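Local atomic coordinates of DPS Protein (Brevibacillus brevis, PDB entry 1N1Q), a protein that probably protects DNA in starving cells by oxidising ferrous iron with hydrogen peroxide and storing the ferric product inside a hollow dodecamer. Residues V9-N14 with V64-S70; W20-Y24 with A53-I57; K26-F30 with S99-D103; L111-R115 with L130-E134. All blocks are in the same frame, centred on the assembly; numbering follows the deposited sequence.

How the interactions relate
The four contacts sample one ferritin-like helical bundle along much of its length. Interaction 1 joins helix 4-33 to the end of helix 39-66 and the turn after it; interaction 2, centred about 16 Å away, joins the same two helices. Interaction 3 links helix 4-33 to helix 93-120, and interaction 4 clamps helix 93-120 to helix 124-148. Interaction 4 touches both 1 and 2, which do not meet each other: Leu13 CD1 lies 3.7 Å from Leu130 CD2, and His56 ND1 lies 3.5 Å from Ile133 CG1. Interactions 2 and 3 meet through Leu23 and Asp103. Ferroxidase centres lie at two-fold subunit interfaces; one mu-oxo-diiron is about 9 Å from the Ile57 side chain, and one is about 11 Å from that of Leu27.

Interaction 1 (V9-N14 with V64-S70); sequences VAVLLN and VLSIGGS
Ile67 pushes its CD1 methyl against one side of helix 4-33, where Val9, Ala10 and Leu13 receive it. Ile67 CD1 is 3.9 Å from Ala10 CB and also touches Val9 CG1. The same Ile67 CD1 meets Leu13 CD2 tip to tip at 4.1 Å. What aims it there is an Ile67 CG1 placed between the backbone N and the carbonyl carbon (chi1 59°). Beside this cluster Val64 slides past Leu13 in the opposite sense, its CG2 lying 3.6 Å from Leu13 CB. The polar edge belongs to Asn14: its ND2 donates to Ser70 O at 2.9 Å, a moderately straight bond (154°) whose donor is tilted from the carbonyl plane. Asn14 OD1 in turn accepts from Ile72 N, so the amide bridges two backbone groups of the chain that follows the helix. Behind these contacts, a Schellman motif ends helix 39-66: Gly69 N bonds to Val64 O at 2.9 Å and Gly68 N to Leu65 O, with Gly68 as the positive-phi C-prime residue. The turn brings Gly69 close to Ala10. Chemically, then, an apolar patch seats the helix terminus, while one side-chain amide, used as donor and acceptor together, ties the loop after it to helix 4-33.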
loop_
_atom_site.group_PDB
_atom_site.type_symbol
_atom_site.label_atom_id
_atom_site.label_comp_id
_atom_site.label_asym_id
_atom_site.label_seq_id
_atom_site.Cartn_x
_atom_site.Cartn_y
_atom_site.Cartn_z
ATOM N N VAL A 9 31.600 -14.898 16.470
ATOM C CA VAL A 9 30.211 -14.776 16.884
ATOM C C VAL A 9 29.331 -14.476 15.679
ATOM O O VAL A 9 28.289 -15.091 15.500
ATOM C CB VAL A 9 29.993 -13.686 17.961
ATOM C CG1 VAL A 9 28.497 -13.605 18.315
ATOM C CG2 VAL A 9 30.806 -14.017 19.209
ATOM N N ALA A 10 29.763 -13.539 14.843
ATOM C CA ALA A 10 29.000 -13.197 13.649
ATOM C C ALA A 10 28.897 -14.410 12.719
ATOM O O ALA A 10 27.875 -14.623 12.071
ATOM C CB ALA A 10 29.651 -12.015 12.913
ATOM N N VAL A 11 29.953 -15.214 12.661
ATOM C CA VAL A 11 29.938 -16.403 11.808
ATOM C C VAL A 11 28.914 -17.427 12.306
ATOM O O VAL A 11 28.149 -17.986 11.528
ATOM C CB VAL A 11 31.325 -17.076 11.745
ATOM C CG1 VAL A 11 31.239 -18.387 10.969
ATOM C CG2 VAL A 11 32.310 -16.147 11.075
ATOM N N LEU A 12 28.896 -17.664 13.612
ATOM C CA LEU A 12 27.961 -18.620 14.184
ATOM C C LEU A 12 26.534 -18.108 14.058
ATOM O O LEU A 12 25.598 -18.886 13.869
ATOM C CB LEU A 12 28.308 -18.880 15.650
ATOM C CG LEU A 12 29.618 -19.661 15.799
ATOM C CD1 LEU A 12 29.996 -19.763 17.263
ATOM C CD2 LEU A 12 29.446 -21.049 15.188
ATOM N N LEU A 13 26.371 -16.795 14.166
ATOM C CA LEU A 13 25.061 -16.178 14.023
ATOM C C LEU A 13 24.568 -16.388 12.588
ATOM O O LEU A 13 23.429 -16.789 12.369
ATOM C CB LEU A 13 25.161 -14.679 14.337
ATOM C CG LEU A 13 24.353 -14.077 15.504
ATOM C CD1 LEU A 13 24.041 -15.126 16.552
ATOM C CD2 LEU A 13 25.142 -12.924 16.101
ATOM N N ASN A 14 25.434 -16.120 11.618
ATOM C CA ASN A 14 25.073 -16.276 10.209
ATOM C C ASN A 14 24.746 -17.717 9.843
ATOM O O ASN A 14 24.002 -17.973 8.899
ATOM C CB ASN A 14 26.187 -15.740 9.297
ATOM C CG ASN A 14 26.045 -14.249 9.025
ATOM O OD1 ASN A 14 24.931 -13.744 8.908
ATOM N ND2 ASN A 14 27.168 -13.544 8.897
ATOM N N VAL A 64 23.609 -9.605 13.937
ATOM C CA VAL A 64 24.898 -9.647 13.243
ATOM C C VAL A 64 25.329 -8.213 12.947
ATOM O O VAL A 64 26.464 -7.819 13.207
ATOM C CB VAL A 64 24.804 -10.420 11.899
ATOM C CG1 VAL A 64 26.054 -10.159 11.052
ATOM C CG2 VAL A 64 24.650 -11.915 12.161
ATOM N N LEU A 65 24.407 -7.433 12.399
ATOM C CA LEU A 65 24.684 -6.040 12.079
ATOM C C LEU A 65 25.038 -5.245 13.340
ATOM O O LEU A 65 25.935 -4.407 13.322
ATOM C CB LEU A 65 23.462 -5.404 11.408
ATOM C CG LEU A 65 23.096 -5.889 9.999
ATOM C CD1 LEU A 65 21.657 -5.521 9.679
ATOM C CD2 LEU A 65 24.050 -5.269 8.990
ATOM N N SER A 66 24.325 -5.520 14.430
ATOM C CA SER A 66 24.543 -4.837 15.695
ATOM C C SER A 66 25.919 -5.091 16.300
ATOM O O SER A 66 26.374 -4.303 17.130
ATOM C CB SER A 66 23.459 -5.234 16.697
ATOM O OG SER A 66 22.194 -4.770 16.262
ATOM N N ILE A 67 26.580 -6.175 15.899
ATOM C CA ILE A 67 27.910 -6.443 16.431
ATOM C C ILE A 67 28.998 -6.173 15.390
ATOM O O ILE A 67 30.151 -6.543 15.581
ATOM C CB ILE A 67 28.047 -7.897 16.951
ATOM C CG1 ILE A 67 27.753 -8.894 15.825
ATOM C CG2 ILE A 67 27.136 -8.103 18.156
ATOM C CD1 ILE A 67 28.254 -10.310 16.134
ATOM N N GLY A 68 28.616 -5.549 14.279
ATOM C CA GLY A 68 29.591 -5.216 13.255
ATOM C C GLY A 68 29.826 -6.166 12.097
ATOM O O GLY A 68 30.749 -5.953 11.315
ATOM N N GLY A 69 29.008 -7.204 11.962
ATOM C CA GLY A 69 29.196 -8.125 10.855
ATOM C C GLY A 69 28.218 -7.868 9.723
ATOM O O GLY A 69 27.446 -6.916 9.762
ATOM N N SER A 70 28.264 -8.717 8.706
ATOM C CA SER A 70 27.354 -8.625 7.575
ATOM C C SER A 70 26.585 -9.934 7.538
ATOM O O SER A 70 27.178 -11.009 7.527
ATOM C CB SER A 70 28.117 -8.424 6.265
ATOM O OG SER A 70 28.457 -7.059 6.078
#

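Interaction 2 (W20-Y24 with A53-I57); sequences WVVLY and ASGHI
Trp20 and His56 supply the aromatic part of this contact. The His56 ring turns an edge toward the Trp20 face, the planes at 54° and the centroid of the six-membered ring 4.4 Å from that of the imidazole. His56 CB adds a CH-pi contact, standing 3.9 Å from the centroid of the indole five-membered ring and almost straight above it. Leu23 CD1 lies on the opposite indole face, so the ring is sandwiched between an intrahelical neighbour and the facing helix. Apolar packing continues with Ala53, whose CB approaches Trp20 CE3 at 3.5 Å and also sits near the plane of the Tyr24 ring, at its edge. Ile57 points its CD1 between Trp20 and Val21, although the modelled separations there are too short to be trusted. Tyr24, with CG anti to its own N (chi1 177°), lays CE1 3.9 Å from Ser54 CB. Polar bonding runs between chains: Tyr24 OH hydrogen-bonds Ser54 OG of the second subunit, and Ser54 OG hydrogen-bonds Tyr24 OH of that subunit, whose Tyr24 ring also stacks on this one. With segment axes 8.8 Å apart and crossing at -156°, this is the close antiparallel helix pair of a ferritin-like four-helix bundle, here facing a partner subunit.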
loop_
_atom_site.group_PDB
_atom_site.type_symbol
_atom_site.label_atom_id
_atom_site.label_comp_id
_atom_site.label_asym_id
_atom_site.label_seq_id
_atom_site.Cartn_x
_atom_site.Cartn_y
_atom_site.Cartn_z
ATOM N N TRP A 20 17.705 -20.804 9.204
ATOM C CA TRP A 20 16.333 -20.325 9.211
ATOM C C TRP A 20 15.831 -19.862 7.855
ATOM O O TRP A 20 14.623 -19.885 7.598
ATOM C CB TRP A 20 16.158 -19.235 10.273
ATOM C CG TRP A 20 16.088 -19.833 11.643
ATOM C CD1 TRP A 20 17.064 -19.824 12.601
ATOM C CD2 TRP A 20 15.019 -20.627 12.166
ATOM N NE1 TRP A 20 16.669 -20.571 13.688
ATOM C CE2 TRP A 20 15.418 -21.077 13.446
ATOM C CE3 TRP A 20 13.762 -21.008 11.674
ATOM C CZ2 TRP A 20 14.606 -21.889 14.242
ATOM C CZ3 TRP A 20 12.952 -21.816 12.464
ATOM C CH2 TRP A 20 13.379 -22.249 13.734
ATOM N N VAL A 21 16.742 -19.441 6.986
ATOM C CA VAL A 21 16.342 -19.036 5.640
ATOM C C VAL A 21 15.921 -20.318 4.924
ATOM O O VAL A 21 14.942 -20.339 4.188
ATOM C CB VAL A 21 17.504 -18.361 4.872
ATOM C CG1 VAL A 21 17.075 -18.020 3.439
ATOM C CG2 VAL A 21 17.923 -17.110 5.589
ATOM N N VAL A 22 16.664 -21.392 5.161
ATOM C CA VAL A 22 16.330 -22.686 4.565
ATOM C C VAL A 22 14.999 -23.181 5.151
ATOM O O VAL A 22 14.100 -23.600 4.415
ATOM C CB VAL A 22 17.432 -23.747 4.852
ATOM C CG1 VAL A 22 16.903 -25.152 4.553
ATOM C CG2 VAL A 22 18.665 -23.460 4.005
ATOM N N LEU A 23 14.872 -23.115 6.475
ATOM C CA LEU A 23 13.654 -23.560 7.143
ATOM C C LEU A 23 12.408 -22.769 6.755
ATOM O O LEU A 23 11.312 -23.324 6.722
ATOM C CB LEU A 23 13.836 -23.529 8.664
ATOM C CG LEU A 23 14.585 -24.745 9.227
ATOM C CD1 LEU A 23 14.995 -24.497 10.668
ATOM C CD2 LEU A 23 13.693 -25.974 9.117
ATOM N N TYR A 24 12.562 -21.480 6.458
ATOM C CA TYR A 24 11.408 -20.678 6.067
ATOM C C TYR A 24 10.751 -21.335 4.858
ATOM O O TYR A 24 9.526 -21.440 4.777
ATOM C CB TYR A 24 11.838 -19.251 5.714
ATOM C CG TYR A 24 10.699 -18.373 5.232
ATOM C CD1 TYR A 24 9.751 -17.860 6.124
ATOM C CD2 TYR A 24 10.572 -18.053 3.883
ATOM C CE1 TYR A 24 8.705 -17.050 5.678
ATOM C CE2 TYR A 24 9.531 -17.248 3.428
ATOM C CZ TYR A 24 8.606 -16.747 4.328
ATOM O OH TYR A 24 7.590 -15.934 3.874
ATOM N N ALA A 53 9.934 -18.541 11.846
ATOM C CA ALA A 53 11.182 -18.595 11.086
ATOM C C ALA A 53 11.500 -17.212 10.537
ATOM O O ALA A 53 12.637 -16.731 10.629
ATOM C CB ALA A 53 11.056 -19.592 9.939
ATOM N N SER A 54 10.484 -16.580 9.963
ATOM C CA SER A 54 10.623 -15.249 9.399
ATOM C C SER A 54 11.134 -14.280 10.473
ATOM O O SER A 54 11.947 -13.395 10.190
ATOM C CB SER A 54 9.266 -14.792 8.856
ATOM O OG SER A 54 9.336 -13.500 8.287
ATOM N N GLY A 55 10.667 -14.462 11.707
ATOM C CA GLY A 55 11.094 -13.604 12.796
ATOM C C GLY A 55 12.536 -13.860 13.207
ATOM O O GLY A 55 13.275 -12.924 13.518
ATOM N N HIS A 56 12.941 -15.124 13.217
ATOM C CA HIS A 56 14.309 -15.473 13.582
ATOM C C HIS A 56 15.285 -14.911 12.547
ATOM O O HIS A 56 16.341 -14.386 12.905
ATOM C CB HIS A 56 14.485 -16.995 13.673
ATOM C CG HIS A 56 13.605 -17.650 14.697
ATOM N ND1 HIS A 56 13.395 -17.117 15.951
ATOM C CD2 HIS A 56 12.909 -18.811 14.662
ATOM C CE1 HIS A 56 12.606 -17.921 16.644
ATOM N NE2 HIS A 56 12.298 -18.957 15.886
ATOM N N ILE A 57 14.932 -15.026 11.270
ATOM C CA ILE A 57 15.792 -14.530 10.204
ATOM C C ILE A 57 16.170 -13.077 10.439
ATOM O O ILE A 57 17.347 -12.713 10.398
ATOM C CB ILE A 57 15.098 -14.592 8.822
ATOM C CG1 ILE A 57 14.782 -16.039 8.445
ATOM C CG2 ILE A 57 15.992 -13.926 7.754
ATOM C CD1 ILE A 57 16.005 -16.819 8.115
#

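Interaction 3 (K26-F30 with S99-D103); sequences KLHNF and SVVND
Lys26 starts its reach to Asp103 with CG opposite the main-chain N (chi1 -167°) and stays extended to its tip, spanning the gap between two antiparallel helices of the ferritin-like bundle. That length is needed, for the segment axes stand 12.2 Å apart. Asp103 comes from the opposite direction, CG beside its own N (chi1 -69°), and the salt bridge closes with Lys26 NZ 2.6 Å from Asp103 OD2, on the syn lone pair of that oxygen. Lys85 O is a second acceptor for the ammonium, tying a loop segment to the same charge. Beside the polar bridge lies an apolar layer. Val100 CG2 meets the edge of the Phe30 ring, 4.0 Å from CD1, and comes within 4.1 Å of Leu27 CD2, with the Leu27 and Val100 side chains crossing at about a right angle. One face of the Phe30 ring is occupied by Lys26 O of its own helix. Phe46 of helix 39-66 and Leu144 of helix 124-148 pack on Val100, so all four long helices converge here. A water completes the polar cluster: it hydrogen-bonds Ser99 OG, accepts from Lys26 NZ at 3.2 Å and donates to Asp103 OD1 at 2.8 Å.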
loop_
_atom_site.group_PDB
_atom_site.type_symbol
_atom_site.label_atom_id
_atom_site.label_comp_id
_atom_site.label_asym_id
_atom_site.label_seq_id
_atom_site.Cartn_x
_atom_site.Cartn_y
_atom_site.Cartn_z
ATOM N N LYS A 26 11.401 -24.564 3.833
ATOM C CA LYS A 26 11.117 -25.964 4.131
ATOM C C LYS A 26 9.762 -26.093 4.823
ATOM O O LYS A 26 8.973 -26.991 4.517
ATOM C CB LYS A 26 12.222 -26.547 5.017
ATOM C CG LYS A 26 12.201 -28.076 5.131
ATOM C CD LYS A 26 13.414 -28.579 5.926
ATOM C CE LYS A 26 13.521 -30.100 5.919
ATOM N NZ LYS A 26 14.764 -30.553 6.617
ATOM N N LEU A 27 9.494 -25.185 5.754
ATOM C CA LEU A 27 8.235 -25.187 6.482
ATOM C C LEU A 27 7.072 -24.841 5.548
ATOM O O LEU A 27 5.949 -25.323 5.727
ATOM C CB LEU A 27 8.318 -24.212 7.652
ATOM C CG LEU A 27 9.301 -24.706 8.724
ATOM C CD1 LEU A 27 9.632 -23.589 9.697
ATOM C CD2 LEU A 27 8.690 -25.908 9.462
ATOM N N HIS A 28 7.346 -24.008 4.549
ATOM C CA HIS A 28 6.337 -23.650 3.550
ATOM C C HIS A 28 6.061 -24.914 2.750
ATOM O O HIS A 28 4.921 -25.216 2.410
ATOM C CB HIS A 28 6.864 -22.554 2.610
ATOM C CG HIS A 28 6.499 -21.166 3.035
ATOM N ND1 HIS A 28 5.275 -20.597 2.755
ATOM C CD2 HIS A 28 7.196 -20.231 3.726
ATOM C CE1 HIS A 28 5.234 -19.373 3.250
ATOM N NE2 HIS A 28 6.387 -19.126 3.844
ATOM N N ASN A 29 7.124 -25.659 2.465
ATOM C CA ASN A 29 7.012 -26.903 1.705
ATOM C C ASN A 29 6.035 -27.844 2.397
ATOM O O ASN A 29 5.123 -28.375 1.774
ATOM C CB ASN A 29 8.382 -27.578 1.582
ATOM C CG ASN A 29 8.357 -28.796 0.675
ATOM O OD1 ASN A 29 7.599 -29.738 0.901
ATOM N ND2 ASN A 29 9.197 -28.784 -0.359
ATOM N N PHE A 30 6.226 -28.034 3.695
ATOM C CA PHE A 30 5.363 -28.903 4.479
ATOM C C PHE A 30 3.950 -28.316 4.600
ATOM O O PHE A 30 2.946 -29.044 4.557
ATOM C CB PHE A 30 5.984 -29.129 5.862
ATOM C CG PHE A 30 7.290 -29.889 5.824
ATOM C CD1 PHE A 30 8.075 -30.023 6.967
ATOM C CD2 PHE A 30 7.730 -30.483 4.643
ATOM C CE1 PHE A 30 9.277 -30.735 6.937
ATOM C CE2 PHE A 30 8.928 -31.198 4.600
ATOM C CZ PHE A 30 9.704 -31.326 5.751
ATOM N N SER A 99 10.591 -34.817 10.603
ATOM C CA SER A 99 11.687 -34.045 10.022
ATOM C C SER A 99 11.918 -32.737 10.800
ATOM O O SER A 99 13.058 -32.321 11.025
ATOM C CB SER A 99 11.386 -33.735 8.556
ATOM O OG SER A 99 12.338 -32.835 8.021
ATOM N N VAL A 100 10.833 -32.089 11.206
ATOM C CA VAL A 100 10.956 -30.850 11.966
ATOM C C VAL A 100 11.567 -31.170 13.318
ATOM O O VAL A 100 12.380 -30.407 13.837
ATOM C CB VAL A 100 9.594 -30.167 12.173
ATOM C CG1 VAL A 100 9.755 -28.931 13.043
ATOM C CG2 VAL A 100 8.998 -29.792 10.819
ATOM N N VAL A 101 11.179 -32.306 13.891
ATOM C CA VAL A 101 11.734 -32.715 15.176
ATOM C C VAL A 101 13.247 -32.896 15.027
ATOM O O VAL A 101 14.011 -32.388 15.844
ATOM C CB VAL A 101 11.111 -34.040 15.671
ATOM C CG1 VAL A 101 11.926 -34.603 16.837
ATOM C CG2 VAL A 101 9.670 -33.799 16.115
ATOM N N ASN A 102 13.666 -33.598 13.975
ATOM C CA ASN A 102 15.088 -33.824 13.732
ATOM C C ASN A 102 15.834 -32.503 13.553
ATOM O O ASN A 102 16.889 -32.296 14.144
ATOM C CB ASN A 102 15.313 -34.687 12.488
ATOM C CG ASN A 102 14.835 -36.112 12.671
ATOM O OD1 ASN A 102 14.711 -36.597 13.797
ATOM N ND2 ASN A 102 14.574 -36.794 11.562
ATOM N N ASP A 103 15.284 -31.612 12.733
ATOM C CA ASP A 103 15.919 -30.322 12.487
ATOM C C ASP A 103 16.022 -29.481 13.757
ATOM O O ASP A 103 17.086 -28.935 14.071
ATOM C CB ASP A 103 15.150 -29.550 11.409
ATOM C CG ASP A 103 15.288 -30.181 10.032
ATOM O OD1 ASP A 103 16.118 -31.096 9.875
ATOM O OD2 ASP A 103 14.568 -29.756 9.114
HETATM O O HOH W 1 14.766 -33.109 8.478
#

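Interaction 4 (L111-R115 with L130-E134); sequences LKVAR and LDAIE
Leu111 and Leu130 pack together on the inner side of an antiparallel helix pair, the two segments crossing at -165° within the ferritin-like four-helix bundle. This side is densely filled. Leu111 sends its two methyls to different partners: CD2 lies 3.8 Å from Leu130 CD2, and CD1 settles 3.6 Å from Ile133 CG2 while also touching the backbone of Glu134. Leu130 divides its contacts in the same way, its CD1 resting 3.7 Å from Ala114 CB. Further into the bundle, Leu60 of helix 39-66 covers Leu130, and Leu12 of helix 4-33 covers Ala114, so the apolar layer is continuous with the neighbouring helices.

The polar side is less densely packed toward Lys112 and Asp131, although Glu134 itself is buried. Arg115 first runs alongside Leu130 in the opposite sense, its CG 3.6 Å from Leu130 CB, and then bends at chi3 (40°) to turn its guanidinium toward two acids. The loose element is Asp131, whose OD1 hovers over the centre of one guanidinium face in a long ion pair of charges alone. Glu134 is met near the edge, somewhat tilted from the guanidinium plane, its syn lone pair on OE1 taking a bent bond (136°) of 2.8 Å from Arg115 NH1. The aliphatic part of Lys112 lies across the same carboxylate. The carboxylate of Glu138 comes close to that of Glu134, which would probably favour the neutralising contact with Arg115. A water joins the two groups again, accepting from Arg115 NH1 at 3.3 Å and donating to Glu134 OE2 at 3.2 Å.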
loop_
_atom_site.group_PDB
_atom_site.type_symbol
_atom_site.label_atom_id
_atom_site.label_comp_id
_atom_site.label_asym_id
_atom_site.label_seq_id
_atom_site.Cartn_x
_atom_site.Cartn_y
_atom_site.Cartn_z
ATOM N N LEU A 111 22.749 -24.429 18.788
ATOM C CA LEU A 111 22.516 -23.221 19.571
ATOM C C LEU A 111 23.313 -23.260 20.872
ATOM O O LEU A 111 23.832 -22.239 21.323
ATOM C CB LEU A 111 21.018 -23.046 19.843
ATOM C CG LEU A 111 20.216 -22.544 18.624
ATOM C CD1 LEU A 111 18.719 -22.651 18.902
ATOM C CD2 LEU A 111 20.614 -21.101 18.305
ATOM N N LYS A 112 23.427 -24.442 21.470
ATOM C CA LYS A 112 24.195 -24.574 22.708
ATOM C C LYS A 112 25.663 -24.243 22.444
ATOM O O LYS A 112 26.304 -23.543 23.224
ATOM C CB LYS A 112 24.079 -25.997 23.270
ATOM C CG LYS A 112 22.706 -26.342 23.842
ATOM C CD LYS A 112 22.664 -27.783 24.306
ATOM C CE LYS A 112 21.280 -28.164 24.811
ATOM N NZ LYS A 112 21.175 -29.625 25.087
ATOM N N VAL A 113 26.195 -24.750 21.336
ATOM C CA VAL A 113 27.585 -24.488 20.977
ATOM C C VAL A 113 27.817 -23.002 20.693
ATOM O O VAL A 113 28.786 -22.416 21.176
ATOM C CB VAL A 113 28.000 -25.307 19.727
ATOM C CG1 VAL A 113 29.327 -24.788 19.167
ATOM C CG2 VAL A 113 28.134 -26.781 20.093
ATOM N N ALA A 114 26.924 -22.398 19.913
ATOM C CA ALA A 114 27.039 -20.986 19.569
ATOM C C ALA A 114 26.969 -20.089 20.802
ATOM O O ALA A 114 27.702 -19.103 20.909
ATOM C CB ALA A 114 25.944 -20.604 18.576
ATOM N N ARG A 115 26.075 -20.421 21.725
ATOM C CA ARG A 115 25.932 -19.635 22.944
ATOM C C ARG A 115 27.235 -19.676 23.734
ATOM O O ARG A 115 27.696 -18.653 24.240
ATOM C CB ARG A 115 24.790 -20.179 23.796
ATOM C CG ARG A 115 23.398 -19.913 23.225
ATOM C CD ARG A 115 22.372 -20.727 23.994
ATOM N NE ARG A 115 22.692 -20.713 25.415
ATOM C CZ ARG A 115 22.645 -21.775 26.212
ATOM N NH1 ARG A 115 22.273 -22.957 25.740
ATOM N NH2 ARG A 115 23.024 -21.663 27.478
ATOM N N LEU A 130 20.075 -16.233 21.277
ATOM C CA LEU A 130 20.155 -17.617 20.824
ATOM C C LEU A 130 19.414 -18.521 21.805
ATOM O O LEU A 130 18.766 -19.486 21.405
ATOM C CB LEU A 130 21.616 -18.063 20.720
ATOM C CG LEU A 130 22.467 -17.308 19.691
ATOM C CD1 LEU A 130 23.910 -17.780 19.775
ATOM C CD2 LEU A 130 21.904 -17.534 18.294
ATOM N N ASP A 131 19.517 -18.194 23.090
ATOM C CA ASP A 131 18.862 -18.967 24.140
ATOM C C ASP A 131 17.339 -18.915 23.969
ATOM O O ASP A 131 16.658 -19.934 24.113
ATOM C CB ASP A 131 19.278 -18.417 25.510
ATOM C CG ASP A 131 18.959 -19.369 26.664
ATOM O OD1 ASP A 131 18.932 -20.596 26.449
ATOM O OD2 ASP A 131 18.766 -18.873 27.792
ATOM N N ALA A 132 16.812 -17.734 23.650
ATOM C CA ALA A 132 15.375 -17.578 23.445
ATOM C C ALA A 132 14.883 -18.463 22.295
ATOM O O ALA A 132 13.813 -19.059 22.385
ATOM C CB ALA A 132 15.026 -16.106 23.175
ATOM N N ILE A 133 15.657 -18.552 21.217
ATOM C CA ILE A 133 15.267 -19.404 20.087
ATOM C C ILE A 133 15.312 -20.859 20.558
ATOM O O ILE A 133 14.397 -21.645 20.297
ATOM C CB ILE A 133 16.231 -19.277 18.866
ATOM C CG1 ILE A 133 15.980 -17.970 18.101
ATOM C CG2 ILE A 133 16.018 -20.459 17.907
ATOM C CD1 ILE A 133 16.079 -16.750 18.920
ATOM N N GLU A 134 16.380 -21.212 21.268
ATOM C CA GLU A 134 16.557 -22.570 21.773
ATOM C C GLU A 134 15.405 -23.031 22.664
ATOM O O GLU A 134 14.880 -24.134 22.497
ATOM C CB GLU A 134 17.866 -22.677 22.566
ATOM C CG GLU A 134 18.253 -24.114 22.919
ATOM C CD GLU A 134 19.401 -24.191 23.920
ATOM O OE1 GLU A 134 20.395 -23.455 23.757
ATOM O OE2 GLU A 134 19.308 -24.998 24.869
HETATM O O HOH W 2 21.034 -25.456 27.469
#